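Local coordinates for protein putative hydrolase YdeN (Bacillus subtilis, PDB 1UXO) that is a putative serine hydrolase of the alpha/beta-hydrolase fold, probably an esterase-like enzyme whose natural substrate is not established, at residues 71-76 with 164-169. The protein carries 2 engineered substitutions. Numbering follows the deposited sequence.
Sequences AHSLGC and GGHFLE
H72 and H166 both hold CG anti to the backbone N (chi1 -176° for H72), which carries CG of H72 off toward the other segment, where its CB already points; the H166 ring ends beside S73 and H72. The H72 ring crosses to the other backbone: its NE2 donates to the carbonyl O of H166 at 2.9 Å, a somewhat bent bond, 142° at the hydrogen, with the acceptor lying close to the plane of the ring. The same NE2 sits over the centre of one face of the H166 ring, 4.1 Å above its plane, and the two rings meet obliquely, their planes at 34°. CD2 of L168 closes on the edge of the H72 ring, 4.0 Å from CE1, the two side chains crossing at about a right angle, while CB of S73 covers the centre of one H72 face. A leucine in place of H72 would probably leave the H166 carbonyl without this donor and the face of the H166 ring without the nitrogen above it.

The H166 ring belongs to the predicted charge relay with S73 and D139. OG of S73 stands at the edge of the H166 imidazole, 3.0 Å from NE2, and its other nitrogen, ND1, is hydrogen-bonded to D139 OD2. S73 has a positive phi, the strained backbone expected of a nucleophile elbow, and the type II' turn from H72 to G75 makes the bend. The elbow joins strand 67-72, inside the parallel sheet, to helix 75-84, whereas the histidine comes from the loop between strand 157-161 at the sheet's edge and helix 177-188. From that loop F167 packs its side chain against V98 of strand 92-98 and I134 of strand 128-136.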
loop_
_atom_site.group_PDB
_atom_site.type_symbol
_atom_site.label_atom_id
_atom_site.label_comp_id
_atom_site.label_asym_id
_atom_site.label_seq_id
_atom_site.Cartn_x
_atom_site.Cartn_y
_atom_site.Cartn_z
ATOM N N ALA A 71 -1.338 1.360 -0.898
ATOM C CA ALA A 71 -1.457 -0.076 -1.137
ATOM C C ALA A 71 -2.296 -0.728 -0.071
ATOM O O ALA A 71 -2.344 -0.225 1.065
ATOM C CB ALA A 71 -0.063 -0.685 -1.159
ATOM N N HIS A 72 -2.934 -1.856 -0.446
ATOM C CA HIS A 72 -3.716 -2.629 0.456
ATOM C C HIS A 72 -3.214 -4.070 0.527
ATOM O O HIS A 72 -2.948 -4.718 -0.504
ATOM C CB HIS A 72 -5.202 -2.622 0.048
ATOM C CG HIS A 72 -6.102 -3.357 1.020
ATOM N ND1 HIS A 72 -7.044 -4.273 0.595
ATOM C CD2 HIS A 72 -6.243 -3.273 2.373
ATOM C CE1 HIS A 72 -7.696 -4.749 1.649
ATOM N NE2 HIS A 72 -7.243 -4.157 2.736
ATOM N N SER A 73 -2.998 -4.503 1.756
ATOM C CA SER A 73 -2.683 -5.887 2.086
ATOM C C SER A 73 -1.452 -6.386 1.297
ATOM O O SER A 73 -0.353 -5.781 1.420
ATOM C CB SER A 73 -3.969 -6.726 1.939
ATOM O OG SER A 73 -3.816 -7.987 2.596
ATOM N N LEU A 74 -1.627 -7.393 0.436
ATOM C CA LEU A 74 -0.485 -7.936 -0.367
ATOM C C LEU A 74 0.220 -6.912 -1.232
ATOM O O LEU A 74 1.431 -7.026 -1.490
ATOM C CB LEU A 74 -0.911 -9.127 -1.216
ATOM C CG LEU A 74 0.190 -9.970 -1.840
ATOM C CD1 LEU A 74 1.065 -10.725 -0.773
ATOM C CD2 LEU A 74 -0.405 -10.949 -2.899
ATOM N N GLY A 75 -0.476 -5.856 -1.638
ATOM C CA GLY A 75 0.190 -4.798 -2.391
ATOM C C GLY A 75 1.292 -4.110 -1.621
ATOM O O GLY A 75 2.198 -3.521 -2.209
ATOM N N CYS A 76 1.156 -4.115 -0.303
ATOM C CA CYS A 76 2.167 -3.536 0.593
ATOM C C CYS A 76 3.563 -4.163 0.451
ATOM O O CYS A 76 4.504 -3.420 0.102
ATOM C CB CYS A 76 1.652 -3.460 2.030
ATOM S SG CYS A 76 0.121 -2.505 2.197
ATOM N N GLY A 164 -11.972 -2.436 12.192
ATOM C CA GLY A 164 -11.840 -2.220 10.767
ATOM C C GLY A 164 -11.922 -3.462 9.906
ATOM O O GLY A 164 -11.730 -3.365 8.713
ATOM N N GLY A 165 -12.188 -4.631 10.495
ATOM C CA GLY A 165 -12.046 -5.905 9.804
ATOM C C GLY A 165 -10.687 -5.973 9.094
ATOM O O GLY A 165 -9.651 -5.767 9.720
ATOM N N HIS A 166 -10.699 -6.278 7.796
ATOM C CA HIS A 166 -9.519 -6.155 6.896
ATOM C C HIS A 166 -9.741 -5.048 5.791
ATOM O O HIS A 166 -9.121 -5.067 4.690
ATOM C CB HIS A 166 -9.199 -7.565 6.351
ATOM C CG HIS A 166 -7.985 -7.665 5.468
ATOM N ND1 HIS A 166 -6.748 -7.210 5.836
ATOM C CD2 HIS A 166 -7.818 -8.269 4.256
ATOM C CE1 HIS A 166 -5.880 -7.464 4.858
ATOM N NE2 HIS A 166 -6.515 -8.081 3.872
ATOM N N PHE A 167 -10.632 -4.085 6.084
ATOM C CA PHE A 167 -11.002 -2.994 5.184
ATOM C C PHE A 167 -11.514 -3.480 3.802
ATOM O O PHE A 167 -11.119 -2.978 2.733
ATOM C CB PHE A 167 -9.855 -1.990 5.036
ATOM C CG PHE A 167 -9.328 -1.425 6.347
ATOM C CD1 PHE A 167 -10.053 -0.499 7.069
ATOM C CD2 PHE A 167 -8.095 -1.813 6.830
ATOM C CE1 PHE A 167 -9.538 0.026 8.279
ATOM C CE2 PHE A 167 -7.583 -1.313 8.024
ATOM C CZ PHE A 167 -8.298 -0.395 8.744
ATOM N N LEU A 168 -12.407 -4.458 3.855
ATOM C CA LEU A 168 -13.015 -5.060 2.668
ATOM C C LEU A 168 -14.453 -4.597 2.406
ATOM O O LEU A 168 -15.201 -4.250 3.350
ATOM C CB LEU A 168 -13.020 -6.588 2.884
ATOM C CG LEU A 168 -11.693 -7.245 3.185
ATOM C CD1 LEU A 168 -11.849 -8.779 3.558
ATOM C CD2 LEU A 168 -10.848 -7.129 1.923
ATOM N N GLU A 169 -14.876 -4.650 1.131
ATOM C CA GLU A 169 -16.191 -4.254 0.718
ATOM C C GLU A 169 -17.289 -5.044 1.436
ATOM O O GLU A 169 -18.304 -4.463 1.778
ATOM C CB GLU A 169 -16.386 -4.402 -0.810
ATOM C CG GLU A 169 -16.345 -5.827 -1.303
ATOM C CD GLU A 169 -16.147 -5.925 -2.809
ATOM O OE1 GLU A 169 -15.600 -5.031 -3.462
ATOM O OE2 GLU A 169 -16.542 -6.939 -3.364
#